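Long-range contacts in neutral proteinase inhibitor ScNPI (PDB 4HWX), which inhibits serine proteinases, probably of the subtilisin type, as a secreted homodimer of the Streptomyces subtilisin inhibitor family, and probably a second peptidase class as well: residues G5-V10 with V84-R89; T12-S17 with T78-G83; R44-A49 with N109-F114; A62-S67 with S103-S108. All coordinates share one frame; numbering follows the deposited sequence.

Interaction 1 (G5-V10 with V84-R89)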
loop_
_atom_site.group_PDB
_atom_site.type_symbol
_atom_site.label_atom_id
_atom_site.label_comp_id
_atom_site.label_asym_id
_atom_site.label_seq_id
_atom_site.Cartn_x
_atom_site.Cartn_y
_atom_site.Cartn_z
ATOM N N GLY A 5 5.959 -7.847 -13.280
ATOM C CA GLY A 5 5.215 -8.480 -12.198
ATOM C C GLY A 5 3.960 -7.717 -11.805
ATOM O O GLY A 5 3.537 -6.827 -12.554
ATOM N N PRO A 6 3.331 -8.026 -10.633
ATOM C CA PRO A 6 2.101 -7.297 -10.244
ATOM C C PRO A 6 2.341 -5.819 -9.929
ATOM O O PRO A 6 3.441 -5.431 -9.550
ATOM C CB PRO A 6 1.609 -8.040 -8.988
ATOM C CG PRO A 6 2.428 -9.260 -8.887
ATOM C CD PRO A 6 3.698 -9.035 -9.620
ATOM N N SER A 7 1.301 -4.999 -10.103
ATOM C CA SER A 7 1.335 -3.562 -9.835
ATOM C C SER A 7 0.102 -3.196 -9.043
ATOM O O SER A 7 -1.005 -3.128 -9.590
ATOM C CB SER A 7 1.435 -2.765 -11.134
ATOM O OG SER A 7 2.684 -2.986 -11.768
ATOM N N ALA A 8 0.297 -3.015 -7.732
ATOM C CA ALA A 8 -0.734 -2.682 -6.754
ATOM C C ALA A 8 -0.141 -1.725 -5.730
ATOM O O ALA A 8 0.859 -2.030 -5.085
ATOM C CB ALA A 8 -1.259 -3.955 -6.087
ATOM N N MET A 9 -0.738 -0.544 -5.615
ATOM C CA MET A 9 -0.206 0.519 -4.779
ATOM C C MET A 9 -1.251 1.207 -3.942
ATOM O O MET A 9 -2.431 1.245 -4.298
ATOM C CB MET A 9 0.432 1.609 -5.697
ATOM C CG MET A 9 1.620 1.125 -6.568
ATOM S SD MET A 9 3.089 0.761 -5.577
ATOM C CE MET A 9 3.487 2.408 -4.993
ATOM N N VAL A 10 -0.784 1.864 -2.893
ATOM C CA VAL A 10 -1.589 2.752 -2.066
ATOM C C VAL A 10 -0.798 4.064 -1.950
ATOM O O VAL A 10 0.414 4.042 -1.696
ATOM C CB VAL A 10 -2.019 2.168 -0.688
ATOM C CG1 VAL A 10 -0.812 1.716 0.122
ATOM C CG2 VAL A 10 -2.829 3.200 0.115
ATOM N N VAL A 84 3.588 -2.587 -4.771
ATOM C CA VAL A 84 4.445 -3.262 -5.747
ATOM C C VAL A 84 4.213 -2.604 -7.099
ATOM O O VAL A 84 3.090 -2.233 -7.406
ATOM C CB VAL A 84 4.225 -4.812 -5.745
ATOM C CG1 VAL A 84 2.779 -5.205 -6.032
ATOM C CG2 VAL A 84 5.176 -5.518 -6.699
ATOM N N LEU A 85 5.282 -2.432 -7.883
ATOM C CA LEU A 85 5.232 -1.827 -9.201
ATOM C C LEU A 85 6.063 -2.671 -10.140
ATOM O O LEU A 85 7.286 -2.764 -9.963
ATOM C CB LEU A 85 5.730 -0.363 -9.156
ATOM C CG LEU A 85 5.823 0.416 -10.502
ATOM C CD1 LEU A 85 4.463 0.472 -11.221
ATOM C CD2 LEU A 85 6.328 1.846 -10.274
ATOM N N ASN A 86 5.395 -3.305 -11.124
ATOM C CA ASN A 86 6.007 -4.182 -12.124
ATOM C C ASN A 86 6.913 -5.234 -11.429
ATOM O O ASN A 86 8.051 -5.445 -11.837
ATOM C CB ASN A 86 6.760 -3.361 -13.203
ATOM C CG ASN A 86 5.858 -2.419 -13.972
ATOM O OD1 ASN A 86 4.745 -2.776 -14.396
ATOM N ND2 ASN A 86 6.308 -1.184 -14.166
ATOM N N GLY A 87 6.390 -5.828 -10.347
ATOM C CA GLY A 87 7.071 -6.856 -9.569
ATOM C C GLY A 87 8.025 -6.398 -8.484
ATOM O O GLY A 87 8.473 -7.233 -7.708
ATOM N N ARG A 88 8.372 -5.099 -8.412
ATOM C CA ARG A 88 9.293 -4.648 -7.356
ATOM C C ARG A 88 8.569 -3.896 -6.262
ATOM O O ARG A 88 7.749 -3.024 -6.536
ATOM C CB ARG A 88 10.496 -3.822 -7.844
ATOM C CG ARG A 88 10.277 -2.874 -9.006
ATOM C CD ARG A 88 11.433 -2.974 -9.999
ATOM N NE ARG A 88 12.422 -1.908 -9.816
ATOM C CZ ARG A 88 12.681 -0.957 -10.710
ATOM N NH1 ARG A 88 12.041 -0.935 -11.873
ATOM N NH2 ARG A 88 13.588 -0.024 -10.450
ATOM N N ARG A 89 8.887 -4.263 -5.017
ATOM C CA ARG A 89 8.348 -3.677 -3.791
ATOM C C ARG A 89 8.713 -2.187 -3.769
ATOM O O ARG A 89 9.846 -1.819 -4.101
ATOM C CB ARG A 89 8.908 -4.438 -2.567
ATOM C CG ARG A 89 8.234 -4.101 -1.232
ATOM C CD ARG A 89 7.212 -5.144 -0.781
ATOM N NE ARG A 89 5.858 -4.588 -0.771
ATOM C CZ ARG A 89 5.313 -3.925 0.246
ATOM N NH1 ARG A 89 5.980 -3.769 1.385
ATOM N NH2 ARG A 89 4.088 -3.428 0.140
HETATM O O HOH W 1 4.798 -5.648 -15.532
HETATM O O HOH W 2 2.340 -0.862 -13.985
#
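A8 and V84 form an antiparallel hydrogen-bonded pair, and the tight part of the contact is built around it. V84 N donates to A8 O over 2.8 Å at 166°, whereas the return bond from A8 N to V84 O is more bent, at 143°. V84 is the residue most covered by the opposing segment. Its CG2 comes within 3.3 Å of P6 O, and its CG1, placed between the backbone N and the carbonyl carbon (chi1 58°), lies 4.2 Å from A8 CB. On the next residue the thioether of M9 reaches back across the strand, with SD 3.5 Å from V84 N.

Further along, a type I' turn from L85 to R88 meets the segment through G87 N, which donates to P6 O over 3.1 Å, and through N86 N, which donates to S7 OG over 2.8 Å. The backbones are tight here too: G5 CA and G87 CA lie only 3.6 Å apart, and a CB on G5 would collide with G87 CA. Around the side chain of N86 the contact is looser and watered. One water donates to N86 OD1 and also bonds S7 OG, and a second lies near N86 OD1 and takes a weak bond from G5 N. H4, a zinc ligand seen in a structure of this protein, adjoins G5, though no zinc is bound to this chain.

N51 of helix 43-52 accepts from N86 ND2, and L50 of that helix packs on L85. M9 and L85 rest on V90 of strand 88-96, S7 and M9 bond to C32 and L30 of strand 23-32, and V84 packs on A27 of the second subunit.

Interaction 2 (T12-S17 with T78-G83)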
loop_
_atom_site.group_PDB
_atom_site.type_symbol
_atom_site.label_atom_id
_atom_site.label_comp_id
_atom_site.label_asym_id
_atom_site.label_seq_id
_atom_site.Cartn_x
_atom_site.Cartn_y
_atom_site.Cartn_z
ATOM N N THR A 12 -0.844 7.961 -0.095
ATOM C CA THR A 12 -1.466 8.740 0.979
ATOM C C THR A 12 -0.837 10.139 1.045
ATOM O O THR A 12 0.275 10.379 0.547
ATOM C CB THR A 12 -1.425 8.056 2.374
ATOM O OG1 THR A 12 -0.227 8.378 3.078
ATOM C CG2 THR A 12 -1.700 6.539 2.347
ATOM N N VAL A 13 -1.571 11.054 1.668
ATOM C CA VAL A 13 -1.121 12.415 1.943
ATOM C C VAL A 13 -1.319 12.608 3.446
ATOM O O VAL A 13 -2.434 12.447 3.959
ATOM C CB VAL A 13 -1.838 13.480 1.078
ATOM C CG1 VAL A 13 -1.367 14.878 1.438
ATOM C CG2 VAL A 13 -1.649 13.216 -0.407
ATOM N N ILE A 14 -0.215 12.924 4.142
ATOM C CA ILE A 14 -0.154 13.047 5.585
ATOM C C ILE A 14 0.098 14.491 6.048
ATOM O O ILE A 14 0.966 15.184 5.512
ATOM C CB ILE A 14 0.966 12.089 6.108
ATOM C CG1 ILE A 14 0.687 10.627 5.698
ATOM C CG2 ILE A 14 1.142 12.214 7.621
ATOM C CD1 ILE A 14 1.908 9.649 5.951
ATOM N N GLN A 15 -0.659 14.927 7.069
ATOM C CA GLN A 15 -0.466 16.236 7.686
ATOM C C GLN A 15 0.679 16.082 8.690
ATOM O O GLN A 15 0.501 15.452 9.745
ATOM C CB GLN A 15 -1.766 16.712 8.358
ATOM C CG GLN A 15 -1.707 18.138 8.900
ATOM C CD GLN A 15 -2.957 18.448 9.687
ATOM O OE1 GLN A 15 -3.903 19.063 9.180
ATOM N NE2 GLN A 15 -3.021 17.959 10.918
ATOM N N GLY A 16 1.859 16.570 8.311
ATOM C CA GLY A 16 3.073 16.443 9.113
ATOM C C GLY A 16 4.256 15.908 8.325
ATOM O O GLY A 16 4.217 15.836 7.091
ATOM N N SER A 17 5.328 15.534 9.041
ATOM C CA SER A 17 6.584 15.045 8.445
ATOM C C SER A 17 6.639 13.512 8.253
ATOM O O SER A 17 7.653 13.001 7.780
ATOM C CB SER A 17 7.768 15.491 9.302
ATOM O OG SER A 17 7.881 16.907 9.287
ATOM N N THR A 78 3.352 15.315 3.850
ATOM C CA THR A 78 4.134 14.189 3.334
ATOM C C THR A 78 3.292 13.298 2.438
ATOM O O THR A 78 2.163 12.955 2.774
ATOM C CB THR A 78 4.726 13.420 4.538
ATOM O OG1 THR A 78 5.588 14.326 5.246
ATOM C CG2 THR A 78 5.508 12.128 4.133
ATOM N N VAL A 79 3.849 12.941 1.281
ATOM C CA VAL A 79 3.225 12.015 0.343
ATOM C C VAL A 79 3.903 10.663 0.535
ATOM O O VAL A 79 5.100 10.612 0.831
ATOM C CB VAL A 79 3.242 12.471 -1.138
ATOM C CG1 VAL A 79 2.351 13.683 -1.355
ATOM C CG2 VAL A 79 4.659 12.734 -1.663
ATOM N N THR A 80 3.135 9.579 0.420
ATOM C CA THR A 80 3.661 8.215 0.554
ATOM C C THR A 80 3.192 7.375 -0.613
ATOM O O THR A 80 2.138 7.645 -1.187
ATOM C CB THR A 80 3.259 7.539 1.886
ATOM O OG1 THR A 80 1.859 7.253 1.883
ATOM C CG2 THR A 80 3.661 8.330 3.115
ATOM N N ALA A 81 4.002 6.385 -0.992
ATOM C CA ALA A 81 3.685 5.423 -2.039
ATOM C C ALA A 81 4.196 4.062 -1.575
ATOM O O ALA A 81 5.370 3.941 -1.218
ATOM C CB ALA A 81 4.321 5.843 -3.354
ATOM N N ASP A 82 3.291 3.088 -1.413
ATOM C CA ASP A 82 3.683 1.742 -0.958
ATOM C C ASP A 82 2.968 0.680 -1.751
ATOM O O ASP A 82 1.806 0.868 -2.102
ATOM C CB ASP A 82 3.396 1.527 0.544
ATOM C CG ASP A 82 4.126 2.466 1.476
ATOM O OD1 ASP A 82 5.230 2.116 1.917
ATOM O OD2 ASP A 82 3.557 3.528 1.817
ATOM N N GLY A 83 3.648 -0.447 -1.973
ATOM C CA GLY A 83 3.058 -1.591 -2.650
ATOM C C GLY A 83 4.027 -2.296 -3.547
ATOM O O GLY A 83 5.162 -2.568 -3.140
#
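T12, V13 and I14 pair with T80, V79 and T78 as antiparallel strands whose short axes approach to 4.7 Å, their N-to-C directions 149° apart. T12 with T80 and I14 with T78 are hydrogen-bonded pairs, each closed by two N-H to O bonds, the shortest being I14 N to T78 O at 2.7 Å. V13 with V79 is the non-hydrogen-bonded pair between them.

On the face that carries the threonines, T12 OG1 donates to T80 OG1 over 2.7 Å. Both hydroxyls stand between the backbone N and the carbonyl carbon (chi1 88° in T12, 70° in T80), and the two side chains cross obliquely, hydroxyl against hydroxyl. T80 CG2 is turned to I14, whose CD1 touches it at 3.6 Å, the two side chains meeting at about a right angle. T78 OG1 sits anti to its own carbonyl carbon and beside the backbone N; from there it donates to G16 O over 2.8 Å, tying the chain leaving strand 8-15 back to strand 77-82. The same hydroxyl is also hydrogen-bonded to T95 OG1 of strand 88-96. On the other face V13 CG2 and V79 CG1 lie side by side at 4.1 Å, and M102 of helix 99-105 packs on both valines.

The threonine face looks to the second subunit, where R89 of that subunit packs on T12, I14 and T80. One face against a helix and the other in the dimer fits the antiparallel sheet of the Streptomyces subtilisin inhibitor fold, with strands 8-15 and 77-82 as inner neighbours.

Interaction 3 (R44-A49 with N109-F114)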
loop_
_atom_site.group_PDB
_atom_site.type_symbol
_atom_site.label_atom_id
_atom_site.label_comp_id
_atom_site.label_asym_id
_atom_site.label_seq_id
_atom_site.Cartn_x
_atom_site.Cartn_y
_atom_site.Cartn_z
ATOM N N ARG A 44 -5.835 4.922 -15.127
ATOM C CA ARG A 44 -4.907 4.653 -16.232
ATOM C C ARG A 44 -3.815 5.718 -16.333
ATOM O O ARG A 44 -2.652 5.361 -16.508
ATOM C CB ARG A 44 -5.635 4.482 -17.574
ATOM C CG ARG A 44 -4.696 3.949 -18.667
ATOM C CD ARG A 44 -4.259 2.522 -18.395
ATOM N NE ARG A 44 -5.320 1.575 -18.743
ATOM C CZ ARG A 44 -5.233 0.261 -18.581
ATOM N NH1 ARG A 44 -4.146 -0.275 -18.048
ATOM N NH2 ARG A 44 -6.232 -0.528 -18.955
ATOM N N ALA A 45 -4.178 7.006 -16.187
ATOM C CA ALA A 45 -3.221 8.114 -16.235
ATOM C C ALA A 45 -2.155 7.996 -15.109
ATOM O O ALA A 45 -0.962 8.238 -15.363
ATOM C CB ALA A 45 -3.954 9.444 -16.144
ATOM N N ALA A 46 -2.578 7.582 -13.886
ATOM C CA ALA A 46 -1.662 7.363 -12.750
ATOM C C ALA A 46 -0.725 6.159 -13.057
ATOM O O ALA A 46 0.482 6.271 -12.864
ATOM C CB ALA A 46 -2.466 7.114 -11.475
ATOM N N CYS A 47 -1.270 5.051 -13.606
ATOM C CA CYS A 47 -0.482 3.867 -14.008
ATOM C C CYS A 47 0.610 4.243 -15.009
ATOM O O CYS A 47 1.762 3.848 -14.805
ATOM C CB CYS A 47 -1.386 2.781 -14.577
ATOM S SG CYS A 47 -2.489 2.056 -13.344
ATOM N N ASP A 48 0.251 5.018 -16.072
ATOM C CA ASP A 48 1.175 5.524 -17.105
ATOM C C ASP A 48 2.288 6.363 -16.448
ATOM O O ASP A 48 3.467 6.206 -16.778
ATOM C CB ASP A 48 0.431 6.407 -18.141
ATOM C CG ASP A 48 -0.656 5.774 -19.002
ATOM O OD1 ASP A 48 -0.591 4.560 -19.241
ATOM O OD2 ASP A 48 -1.566 6.521 -19.459
ATOM N N ALA A 49 1.889 7.273 -15.528
ATOM C CA ALA A 49 2.811 8.173 -14.812
ATOM C C ALA A 49 3.816 7.370 -13.976
ATOM O O ALA A 49 5.019 7.648 -14.047
ATOM C CB ALA A 49 2.041 9.150 -13.937
ATOM N N ASN A 109 0.613 15.930 -11.964
ATOM C CA ASN A 109 0.936 14.513 -12.043
ATOM C C ASN A 109 -0.260 13.723 -11.594
ATOM O O ASN A 109 -0.756 13.935 -10.482
ATOM C CB ASN A 109 2.169 14.194 -11.191
ATOM C CG ASN A 109 2.801 12.863 -11.473
ATOM O OD1 ASN A 109 2.263 11.824 -11.135
ATOM N ND2 ASN A 109 3.953 12.869 -12.100
ATOM N N PRO A 110 -0.790 12.851 -12.462
ATOM C CA PRO A 110 -2.020 12.123 -12.096
ATOM C C PRO A 110 -1.910 11.350 -10.771
ATOM O O PRO A 110 -2.899 11.271 -10.063
ATOM C CB PRO A 110 -2.221 11.174 -13.279
ATOM C CG PRO A 110 -1.551 11.864 -14.414
ATOM C CD PRO A 110 -0.340 12.495 -13.822
ATOM N N VAL A 111 -0.701 10.845 -10.413
ATOM C CA VAL A 111 -0.480 10.029 -9.209
ATOM C C VAL A 111 -1.056 10.703 -7.957
ATOM O O VAL A 111 -1.848 10.056 -7.267
ATOM C CB VAL A 111 0.999 9.609 -9.010
ATOM C CG1 VAL A 111 1.174 8.825 -7.706
ATOM C CG2 VAL A 111 1.478 8.768 -10.193
ATOM N N TYR A 112 -0.711 11.975 -7.693
ATOM C CA TYR A 112 -1.229 12.666 -6.513
ATOM C C TYR A 112 -2.370 13.644 -6.841
ATOM O O TYR A 112 -2.657 14.537 -6.040
ATOM C CB TYR A 112 -0.101 13.344 -5.721
ATOM C CG TYR A 112 0.744 12.303 -5.017
ATOM C CD1 TYR A 112 0.274 11.654 -3.870
ATOM C CD2 TYR A 112 1.928 11.835 -5.589
ATOM C CE1 TYR A 112 0.991 10.610 -3.279
ATOM C CE2 TYR A 112 2.677 10.824 -4.977
ATOM C CZ TYR A 112 2.207 10.218 -3.822
ATOM O OH TYR A 112 2.928 9.205 -3.231
ATOM N N ALA A 113 -3.084 13.415 -7.954
ATOM C CA ALA A 113 -4.240 14.252 -8.312
ATOM C C ALA A 113 -5.510 13.656 -7.663
ATOM O O ALA A 113 -6.376 13.091 -8.342
ATOM C CB ALA A 113 -4.376 14.366 -9.832
ATOM N N PHE A 114 -5.560 13.717 -6.313
ATOM C CA PHE A 114 -6.681 13.219 -5.493
ATOM C C PHE A 114 -6.786 14.000 -4.175
ATOM O O PHE A 114 -5.776 14.608 -3.771
ATOM C CB PHE A 114 -6.558 11.701 -5.224
ATOM C CG PHE A 114 -5.396 11.258 -4.363
ATOM C CD1 PHE A 114 -5.532 11.152 -2.982
ATOM C CD2 PHE A 114 -4.189 10.871 -4.941
ATOM C CE1 PHE A 114 -4.463 10.719 -2.186
ATOM C CE2 PHE A 114 -3.119 10.433 -4.143
ATOM C CZ PHE A 114 -3.263 10.358 -2.773
ATOM O OXT PHE A 114 -7.859 13.944 -3.521
#
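The flat carboxamide of N109 touches A49 through its oxygen, OD1 lying 3.9 Å from A49 CB. V111 N-H meets that same OD1 in the plane of the amide, on a lone pair, over 3.2 Å at 147°. The ring of F114, further along the tail, has V111 O at its edge and in its plane.

P110 brings its pyrrolidine ring against the helix. Its CB lies 3.7 Å from A46 N and 3.8 Å from A45 CB, its CG approaches A45 O, and its CD faces A49 CB at 4.1 Å. The small side chains of A45, A46 and A49 allow this close approach. V111 adds the second apolar wedge: CG2, which stands anti to the carbonyl carbon and beside the backbone N, lies 3.8 Å from both A46 O and A49 CB.

The bond from V111 N to N109 OD1 defines an Asx turn. It folds the chain so that P110 and V111 are both offered to helix 43-52, which is held to the sheet by the C47-C32 disulfide. An alanine in place of N109 would probably leave V111 N without this acceptor and set the turn free to open, besides losing the touch of OD1 on A49.

No hydrogen bond joins the two segments; the contacts are van der Waals ones, mostly between apolar side chains. The tail is bonded to other parts of the chain: H40 donates to V111 O, and R26 of strand 23-32 donates to F114 O. V111 and F114 also pack on F11 of strand 8-15.

Interaction 4 (A62-S67 with S103-S108)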
loop_
_atom_site.group_PDB
_atom_site.type_symbol
_atom_site.label_atom_id
_atom_site.label_comp_id
_atom_site.label_asym_id
_atom_site.label_seq_id
_atom_site.Cartn_x
_atom_site.Cartn_y
_atom_site.Cartn_z
ATOM N N ALA A 62 8.843 17.292 -10.321
ATOM C CA ALA A 62 9.384 17.989 -11.495
ATOM C C ALA A 62 9.663 19.446 -11.157
ATOM O O ALA A 62 9.029 19.985 -10.244
ATOM C CB ALA A 62 8.400 17.890 -12.654
ATOM N N ALA A 63 10.640 20.079 -11.854
ATOM C CA ALA A 63 10.945 21.503 -11.667
ATOM C C ALA A 63 9.626 22.277 -11.844
ATOM O O ALA A 63 8.899 22.049 -12.823
ATOM C CB ALA A 63 12.001 21.956 -12.687
ATOM N N PRO A 64 9.202 23.077 -10.854
ATOM C CA PRO A 64 7.873 23.714 -10.959
ATOM C C PRO A 64 7.739 24.752 -12.067
ATOM O O PRO A 64 8.744 25.269 -12.536
ATOM C CB PRO A 64 7.724 24.423 -9.600
ATOM C CG PRO A 64 8.659 23.689 -8.676
ATOM C CD PRO A 64 9.836 23.363 -9.547
ATOM N N ASP A 65 6.487 25.107 -12.429
ATOM C CA ASP A 65 6.217 26.214 -13.359
ATOM C C ASP A 65 6.934 27.446 -12.742
ATOM O O ASP A 65 6.698 27.774 -11.570
ATOM C CB ASP A 65 4.697 26.411 -13.533
ATOM C CG ASP A 65 4.214 27.714 -14.184
ATOM O OD1 ASP A 65 5.073 28.560 -14.566
ATOM O OD2 ASP A 65 2.980 27.911 -14.264
ATOM N N PRO A 66 7.911 28.036 -13.455
ATOM C CA PRO A 66 8.718 29.110 -12.861
ATOM C C PRO A 66 7.941 30.386 -12.467
ATOM O O PRO A 66 8.477 31.193 -11.713
ATOM C CB PRO A 66 9.767 29.389 -13.945
ATOM C CG PRO A 66 9.137 28.936 -15.204
ATOM C CD PRO A 66 8.370 27.724 -14.825
ATOM N N SER A 67 6.677 30.547 -12.919
ATOM C CA SER A 67 5.840 31.701 -12.566
ATOM C C SER A 67 5.048 31.469 -11.259
ATOM O O SER A 67 4.410 32.403 -10.770
ATOM C CB SER A 67 4.882 32.040 -13.711
ATOM O OG SER A 67 3.899 31.025 -13.857
ATOM N N SER A 103 2.081 21.106 -4.253
ATOM C CA SER A 103 1.371 21.280 -5.529
ATOM C C SER A 103 2.337 21.721 -6.641
ATOM O O SER A 103 2.305 21.140 -7.750
ATOM C CB SER A 103 0.221 22.273 -5.381
ATOM O OG SER A 103 -0.405 22.510 -6.632
ATOM N N ALA A 104 3.238 22.683 -6.333
ATOM C CA ALA A 104 4.205 23.203 -7.315
ATOM C C ALA A 104 5.143 22.104 -7.849
ATOM O O ALA A 104 5.408 22.058 -9.058
ATOM C CB ALA A 104 5.028 24.334 -6.710
ATOM N N ASN A 105 5.612 21.213 -6.961
ATOM C CA ASN A 105 6.569 20.167 -7.344
ATOM C C ASN A 105 5.926 18.893 -7.852
ATOM O O ASN A 105 6.625 18.081 -8.461
ATOM C CB ASN A 105 7.456 19.828 -6.161
ATOM C CG ASN A 105 8.466 20.903 -5.910
ATOM O OD1 ASN A 105 9.541 20.914 -6.518
ATOM N ND2 ASN A 105 8.100 21.877 -5.084
ATOM N N LEU A 106 4.625 18.685 -7.591
ATOM C CA LEU A 106 3.999 17.451 -8.040
ATOM C C LEU A 106 3.227 17.662 -9.312
ATOM O O LEU A 106 2.296 16.897 -9.576
ATOM C CB LEU A 106 3.136 16.784 -6.957
ATOM C CG LEU A 106 3.923 15.879 -6.014
ATOM C CD1 LEU A 106 3.030 15.376 -4.890
ATOM C CD2 LEU A 106 4.584 14.690 -6.766
ATOM N N ASN A 107 3.650 18.685 -10.123
ATOM C CA ASN A 107 3.165 19.014 -11.476
ATOM C C ASN A 107 1.659 19.202 -11.402
ATOM O O ASN A 107 1.156 20.044 -10.653
ATOM C CB ASN A 107 3.559 17.813 -12.400
ATOM C CG ASN A 107 3.681 18.040 -13.878
ATOM O OD1 ASN A 107 2.987 17.396 -14.674
ATOM N ND2 ASN A 107 4.683 18.806 -14.281
ATOM N N SER A 108 0.964 18.388 -12.173
ATOM C CA SER A 108 -0.460 18.102 -12.206
ATOM C C SER A 108 -0.487 16.587 -12.452
ATOM O O SER A 108 -1.413 16.038 -13.064
ATOM C CB SER A 108 -1.176 18.938 -13.263
ATOM O OG SER A 108 -1.612 20.165 -12.704
HETATM O O HOH W 3 11.011 18.898 -7.707
HETATM O O HOH W 4 4.430 23.220 -11.334
#
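N105 meets P64 because its CG stands anti to the carbonyl carbon (chi1 -74°), while chi2 of -86° turns OD1 to within 3.6 Å of P64 CG. The two side chains lie aslant each other. P64 CB rests at the same time on the helix end, 3.4 Å from A104 O and 4.0 Å from A104 CB.

The backbone adds one direct bond, A62 N to N105 O, 3.0 Å long and 162° at the hydrogen, using a carbonyl of the last helical residue. Two waters fill out the polar side. One donates to N105 OD1 over 2.8 Å and weakly to A62 O. The other accepts from D65 N and donates to A104 O over 2.7 Å. D65 OD1 accepts from S67 N and S67 OG, both reaching it from the same face of the carboxylate, in an Asx turn that shapes the exposed loop. N105 ND2 donates to V101 O in the preceding helix turn. An alanine in place of N105 would probably leave that carbonyl without this mate, open a gap beside P64 CG and set the bridging water loose.

This surface contact thus rests the loop between helix 43-52 and strand 77-82 on the end of helix 99-105, where L68 packs on A104 and F96 of strand 88-96 touches N105 and L106.

Overall arrangement
Interactions 1 and 2 share strand 8-15 and the same antiparallel sheet; their centres are about 17 Å apart, and V10 N to D82 O, 2.9 Å, is a probable hydrogen bond between them. Both also touch the second subunit. Interaction 3, its centre about 15 Å from those of both, joins interaction 2 through Y112 OH, 2.7 Å from T80 O. L106 links interaction 4 to its neighbours: its CD1 lies 3.8 Å from Y112 CD2 and 4.0 Å from V79 CG1. Interactions 1 and 4 lie on opposite sides of the chain's centre, their own centres about 26 Å apart. The zinc ligand H4 adjoins interaction 1, whereas interactions 2, 3 and 4 lie away from that site.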